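Local coordinates for scaffolding protein (Clostridium cellulolyticum, PDB 1G43) that probably binds crystalline cellulose through its family IIIa carbohydrate-binding module, a calcium-containing beta-sandwich that would tether the cellulosome scaffoldin to its substrate, at residues A[26-31]-A[41-46]; A[97-102]-A[110-115]. All coordinates share one frame; numbering follows the deposited sequence.

Contact 1: residues A[26-31]-A[41-46]; sequences FKVTNT and LKLRYY
Leu43 lays one methyl over a face of the Phe26 ring in a CH-pi contact. Its CD1 stands 4.3 Å from the ring centroid, 23° off the ring normal and displaced toward the rim near CG and CD1. The two side chains lie side by side, pointing opposite ways. Leu43 also meets Val28 end-on, with Leu43 CD2 4.1 Å from Val28 CG2. A leucine suits this place because its fork straddles Phe26 and Val28, both methyls touching both residues. Val28 divides its own branches: CG2 is set between the two Leu43 methyls, while CG1, anti to the backbone N (chi1 174°), reaches Leu41, whose CD2 lies 4.0 Å from Val28 CG1. All four residues are buried and apolar, as suits the inside of a beta-sandwich. The axes of 26-30 and 41-46 come within 10.5 Å, their directions 143° apart, a spacing bridged by side chains and not by backbone pairing. Strand 18-30 bonds to 111-120 and also pairs with 6-11, whose Val6 and Val8 touch Val28; strand 41-47 lies in the facing sheet between 91-99 and 147-150, where Leu43 packs on Val97 and Ala148.

Contact 2: residues A[97-102]-A[110-115]; sequences VALNSD and GSIEIQ
Leu99 and Ile112 meet methyl to methyl, end-on, with Leu99 CD2 3.8 Å from Ile112 CD1. This is the closest of three apolar contacts that carry the interface. Ile112 holds an extended shape, CG1 anti to the backbone N (chi1 -177°) and CD1 anti again beyond it, which carries the terminal methyl far from its strand to meet Leu99. The second methyl of Leu99 turns to the other isoleucine at a looser separation, CD1 lying 4.5 Å from Ile114 CD1. Ile114 divides its branches between two partners: the long arm ends near Leu99, while the short one brings CG2 to 4.3 Å from Val97 CG1. Branched aliphatic residues fit here because each offers methyls in more than one direction, and beta-branched valine and isoleucine are well suited to extended strands.

Polar bonding is left to the strands' own sheets and to their partly exposed residues. Between the two layers the axes of 97-99 and 111-115 approach to 10.1 Å at 127°, and dispersion between side chains joins them. Along 111-115, Ser111 and Glu113 are partly exposed and find polar partners outside the core: Ser111 OG bonds Thr29 OG1, and Glu113 OE2 bonds the hydroxyl of Tyr140, with a long, weak ion pair from its OE1 to Lys27.

Both strands are held within their own layers of the sandwich. Strand 91-99 lies between 77-88 and 41-47, with Val97 and Leu99 both touching Val77. Strand 111-120 pairs with 18-30 and 55-66; Ile112 packs on Val28 and on Leu38 of a loop, and Ile114 reaches across to Leu43 of strand 41-47.

How the contacts relate
Both contacts belong to the buried core and bridge the same two sheets of the sandwich. Contact 1 lies nearer the centre of the chain, buries about twice the surface (249 against 126 Å²) and includes an aromatic ring; contact 2 is wholly aliphatic and more sparsely joined. Their strands are neighbours in each layer: Phe26 O and Ile114 N, 2.8 Å apart, probably hydrogen-bond in one, and Leu43 O and Val97 N, 2.7 Å apart, in the other. Backbone bonding thus unites the contacts within the layers, while apolar side chains unite the layers. In sequence, both segments of contact 1 precede those of contact 2.

Contact 1: residues A[26-31]-A[41-46]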
loop_
_atom_site.group_PDB
_atom_site.type_symbol
_atom_site.label_atom_id
_atom_site.label_comp_id
_atom_site.label_asym_id
_atom_site.label_seq_id
_atom_site.Cartn_x
_atom_site.Cartn_y
_atom_site.Cartn_z
ATOM N N PHE A 26 -2.157 2.173 4.815
ATOM C CA PHE A 26 -0.999 3.044 4.913
ATOM C C PHE A 26 -1.321 4.455 5.346
ATOM O O PHE A 26 -2.346 5.013 4.968
ATOM C CB PHE A 26 -0.292 3.161 3.562
ATOM C CG PHE A 26 -0.121 1.875 2.836
ATOM C CD1 PHE A 26 -1.154 1.349 2.068
ATOM C CD2 PHE A 26 1.086 1.190 2.892
ATOM C CE1 PHE A 26 -0.986 0.148 1.359
ATOM C CE2 PHE A 26 1.264 -0.005 2.192
ATOM C CZ PHE A 26 0.232 -0.529 1.424
ATOM N N LYS A 27 -0.434 5.031 6.148
ATOM C CA LYS A 27 -0.581 6.430 6.536
ATOM C C LYS A 27 0.709 7.018 5.972
ATOM O O LYS A 27 1.790 6.762 6.478
ATOM C CB LYS A 27 -0.664 6.604 8.052
ATOM C CG LYS A 27 -1.453 7.869 8.422
ATOM C CD LYS A 27 -1.341 8.245 9.899
ATOM C CE LYS A 27 -2.430 7.543 10.724
ATOM N NZ LYS A 27 -3.833 7.834 10.197
ATOM N N VAL A 28 0.587 7.746 4.868
ATOM C CA VAL A 28 1.724 8.333 4.179
ATOM C C VAL A 28 1.873 9.811 4.538
ATOM O O VAL A 28 0.915 10.592 4.442
ATOM C CB VAL A 28 1.562 8.185 2.636
ATOM C CG1 VAL A 28 2.677 8.918 1.919
ATOM C CG2 VAL A 28 1.579 6.706 2.234
ATOM N N THR A 29 3.074 10.178 4.988
ATOM C CA THR A 29 3.354 11.559 5.369
ATOM C C THR A 29 4.367 12.229 4.458
ATOM O O THR A 29 5.463 11.703 4.215
ATOM C CB THR A 29 3.872 11.643 6.783
ATOM O OG1 THR A 29 2.854 11.194 7.676
ATOM C CG2 THR A 29 4.238 13.084 7.119
ATOM N N ASN A 30 3.979 13.392 3.957
ATOM C CA ASN A 30 4.820 14.188 3.066
ATOM C C ASN A 30 5.866 14.858 3.940
ATOM O O ASN A 30 5.572 15.792 4.670
ATOM C CB ASN A 30 3.955 15.244 2.351
ATOM C CG ASN A 30 4.727 16.049 1.293
ATOM O OD1 ASN A 30 5.968 16.051 1.242
ATOM N ND2 ASN A 30 3.983 16.750 0.453
ATOM N N THR A 31 7.090 14.358 3.885
ATOM C CA THR A 31 8.161 14.936 4.675
ATOM C C THR A 31 9.179 15.610 3.777
ATOM O O THR A 31 10.293 15.939 4.208
ATOM C CB THR A 31 8.873 13.883 5.492
ATOM O OG1 THR A 31 9.474 12.926 4.608
ATOM C CG2 THR A 31 7.894 13.208 6.431
ATOM N N LEU A 41 2.468 9.103 -6.457
ATOM C CA LEU A 41 2.690 8.208 -5.342
ATOM C C LEU A 41 2.230 6.774 -5.581
ATOM O O LEU A 41 1.058 6.543 -5.806
ATOM C CB LEU A 41 1.983 8.784 -4.122
ATOM C CG LEU A 41 2.052 8.068 -2.775
ATOM C CD1 LEU A 41 3.498 8.022 -2.269
ATOM C CD2 LEU A 41 1.173 8.810 -1.799
ATOM N N LYS A 42 3.163 5.824 -5.556
ATOM C CA LYS A 42 2.826 4.402 -5.680
ATOM C C LYS A 42 3.198 3.699 -4.366
ATOM O O LYS A 42 4.128 4.100 -3.660
ATOM C CB LYS A 42 3.569 3.716 -6.822
ATOM C CG LYS A 42 3.181 4.191 -8.211
ATOM C CD LYS A 42 1.705 4.067 -8.429
ATOM C CE LYS A 42 1.351 4.520 -9.827
ATOM N NZ LYS A 42 1.633 5.958 -10.050
ATOM N N LEU A 43 2.450 2.660 -4.032
ATOM C CA LEU A 43 2.701 1.896 -2.829
ATOM C C LEU A 43 2.712 0.426 -3.258
ATOM O O LEU A 43 1.928 0.022 -4.128
ATOM C CB LEU A 43 1.599 2.184 -1.797
ATOM C CG LEU A 43 1.686 3.557 -1.123
ATOM C CD1 LEU A 43 0.354 3.979 -0.554
ATOM C CD2 LEU A 43 2.741 3.511 -0.028
ATOM N N ARG A 44 3.603 -0.363 -2.669
ATOM C CA ARG A 44 3.703 -1.775 -2.998
ATOM C C ARG A 44 3.665 -2.714 -1.791
ATOM O O ARG A 44 4.234 -2.420 -0.735
ATOM C CB ARG A 44 4.984 -2.042 -3.760
ATOM C CG ARG A 44 5.079 -1.365 -5.092
ATOM C CD ARG A 44 6.321 -1.855 -5.766
ATOM N NE ARG A 44 6.395 -1.444 -7.147
ATOM C CZ ARG A 44 7.514 -1.506 -7.860
ATOM N NH1 ARG A 44 8.620 -1.973 -7.299
ATOM N NH2 ARG A 44 7.538 -1.087 -9.119
ATOM N N TYR A 45 3.016 -3.862 -1.968
ATOM C CA TYR A 45 2.879 -4.871 -0.904
ATOM C C TYR A 45 3.228 -6.226 -1.507
ATOM O O TYR A 45 2.476 -6.748 -2.315
ATOM C CB TYR A 45 1.438 -4.902 -0.381
ATOM C CG TYR A 45 1.213 -5.867 0.774
ATOM C CD1 TYR A 45 1.399 -5.461 2.082
ATOM C CD2 TYR A 45 0.872 -7.194 0.544
ATOM C CE1 TYR A 45 1.261 -6.356 3.145
ATOM C CE2 TYR A 45 0.727 -8.104 1.603
ATOM C CZ TYR A 45 0.933 -7.671 2.903
ATOM O OH TYR A 45 0.859 -8.551 3.954
ATOM N N TYR A 46 4.339 -6.804 -1.079
ATOM C CA TYR A 46 4.806 -8.070 -1.632
ATOM C C TYR A 46 4.290 -9.353 -0.962
ATOM O O TYR A 46 4.282 -9.459 0.246
ATOM C CB TYR A 46 6.328 -8.045 -1.663
ATOM C CG TYR A 46 6.899 -7.003 -2.619
ATOM C CD1 TYR A 46 6.977 -5.653 -2.265
ATOM C CD2 TYR A 46 7.360 -7.379 -3.871
ATOM C CE1 TYR A 46 7.512 -4.701 -3.140
ATOM C CE2 TYR A 46 7.888 -6.449 -4.757
ATOM C CZ TYR A 46 7.968 -5.109 -4.388
ATOM O OH TYR A 46 8.525 -4.213 -5.278
#

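Contact 2: residues A[97-102]-A[110-115]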
loop_
_atom_site.group_PDB
_atom_site.type_symbol
_atom_site.label_atom_id
_atom_site.label_comp_id
_atom_site.label_asym_id
_atom_site.label_seq_id
_atom_site.Cartn_x
_atom_site.Cartn_y
_atom_site.Cartn_z
ATOM N N VAL A 97 -0.535 -0.040 -5.220
ATOM C CA VAL A 97 -1.611 0.907 -4.989
ATOM C C VAL A 97 -1.258 2.239 -5.645
ATOM O O VAL A 97 -0.144 2.748 -5.484
ATOM C CB VAL A 97 -1.853 1.105 -3.481
ATOM C CG1 VAL A 97 -2.990 2.062 -3.257
ATOM C CG2 VAL A 97 -2.186 -0.215 -2.833
ATOM N N ALA A 98 -2.185 2.805 -6.401
ATOM C CA ALA A 98 -1.928 4.078 -7.063
ATOM C C ALA A 98 -3.154 4.948 -6.939
ATOM O O ALA A 98 -4.183 4.482 -6.489
ATOM C CB ALA A 98 -1.612 3.855 -8.510
ATOM N N LEU A 99 -3.044 6.211 -7.338
ATOM C CA LEU A 99 -4.172 7.139 -7.277
ATOM C C LEU A 99 -4.357 7.826 -8.630
ATOM O O LEU A 99 -3.387 8.112 -9.330
ATOM C CB LEU A 99 -3.966 8.182 -6.176
ATOM C CG LEU A 99 -3.833 7.642 -4.746
ATOM C CD1 LEU A 99 -2.379 7.436 -4.427
ATOM C CD2 LEU A 99 -4.418 8.606 -3.756
ATOM N N ASN A 100 -5.608 8.072 -9.014
ATOM C CA ASN A 100 -5.889 8.701 -10.306
ATOM C C ASN A 100 -5.264 10.103 -10.461
ATOM O O ASN A 100 -4.877 10.766 -9.499
ATOM C CB ASN A 100 -7.401 8.791 -10.547
ATOM C CG ASN A 100 -8.091 7.425 -10.515
ATOM O OD1 ASN A 100 -7.550 6.425 -11.016
ATOM N ND2 ASN A 100 -9.313 7.382 -9.935
ATOM N N SER A 101 -5.195 10.545 -11.704
ATOM C CA SER A 101 -4.591 11.823 -12.050
ATOM C C SER A 101 -5.097 13.033 -11.265
ATOM O O SER A 101 -4.357 14.000 -11.050
ATOM C CB SER A 101 -4.784 12.062 -13.546
ATOM O OG SER A 101 -6.175 12.123 -13.866
ATOM N N ASP A 102 -6.347 12.985 -10.819
ATOM C CA ASP A 102 -6.899 14.115 -10.098
ATOM C C ASP A 102 -7.098 13.898 -8.610
ATOM O O ASP A 102 -7.879 14.614 -7.966
ATOM C CB ASP A 102 -8.215 14.554 -10.771
ATOM C CG ASP A 102 -9.292 13.468 -10.742
ATOM O OD1 ASP A 102 -8.970 12.236 -10.780
ATOM O OD2 ASP A 102 -10.475 13.858 -10.695
ATOM N N GLY A 110 1.794 17.120 5.114
ATOM C CA GLY A 110 0.463 16.522 5.173
ATOM C C GLY A 110 0.475 14.978 5.228
ATOM O O GLY A 110 1.500 14.332 4.972
ATOM N N SER A 111 -0.678 14.387 5.552
ATOM C CA SER A 111 -0.827 12.922 5.629
ATOM C C SER A 111 -2.019 12.387 4.851
ATOM O O SER A 111 -3.091 12.977 4.870
ATOM C CB SER A 111 -1.035 12.470 7.070
ATOM O OG SER A 111 0.162 12.522 7.790
ATOM N N ILE A 112 -1.841 11.263 4.178
ATOM C CA ILE A 112 -2.955 10.642 3.502
ATOM C C ILE A 112 -3.093 9.219 4.063
ATOM O O ILE A 112 -2.106 8.491 4.190
ATOM C CB ILE A 112 -2.752 10.595 1.957
ATOM C CG1 ILE A 112 -4.002 9.982 1.297
ATOM C CG2 ILE A 112 -1.448 9.865 1.619
ATOM C CD1 ILE A 112 -3.896 9.869 -0.220
ATOM N N GLU A 113 -4.313 8.839 4.425
ATOM C CA GLU A 113 -4.573 7.505 4.938
ATOM C C GLU A 113 -5.249 6.715 3.826
ATOM O O GLU A 113 -6.195 7.181 3.214
ATOM C CB GLU A 113 -5.461 7.555 6.172
ATOM C CG GLU A 113 -5.727 6.164 6.736
ATOM C CD GLU A 113 -6.530 6.177 8.029
ATOM O OE1 GLU A 113 -7.005 7.265 8.442
ATOM O OE2 GLU A 113 -6.686 5.096 8.633
ATOM N N ILE A 114 -4.740 5.518 3.565
ATOM C CA ILE A 114 -5.238 4.679 2.492
ATOM C C ILE A 114 -5.493 3.259 2.986
ATOM O O ILE A 114 -4.547 2.520 3.243
ATOM C CB ILE A 114 -4.206 4.646 1.363
ATOM C CG1 ILE A 114 -3.840 6.073 0.968
ATOM C CG2 ILE A 114 -4.753 3.894 0.173
ATOM C CD1 ILE A 114 -2.887 6.156 -0.183
ATOM N N GLN A 115 -6.762 2.874 3.104
ATOM C CA GLN A 115 -7.109 1.547 3.604
ATOM C C GLN A 115 -7.608 0.692 2.490
ATOM O O GLN A 115 -8.591 1.013 1.842
ATOM C CB GLN A 115 -8.128 1.628 4.738
ATOM C CG GLN A 115 -7.592 2.462 5.909
ATOM C CD GLN A 115 -8.472 2.394 7.153
ATOM O OE1 GLN A 115 -9.610 2.851 7.157
ATOM N NE2 GLN A 115 -7.936 1.821 8.219
#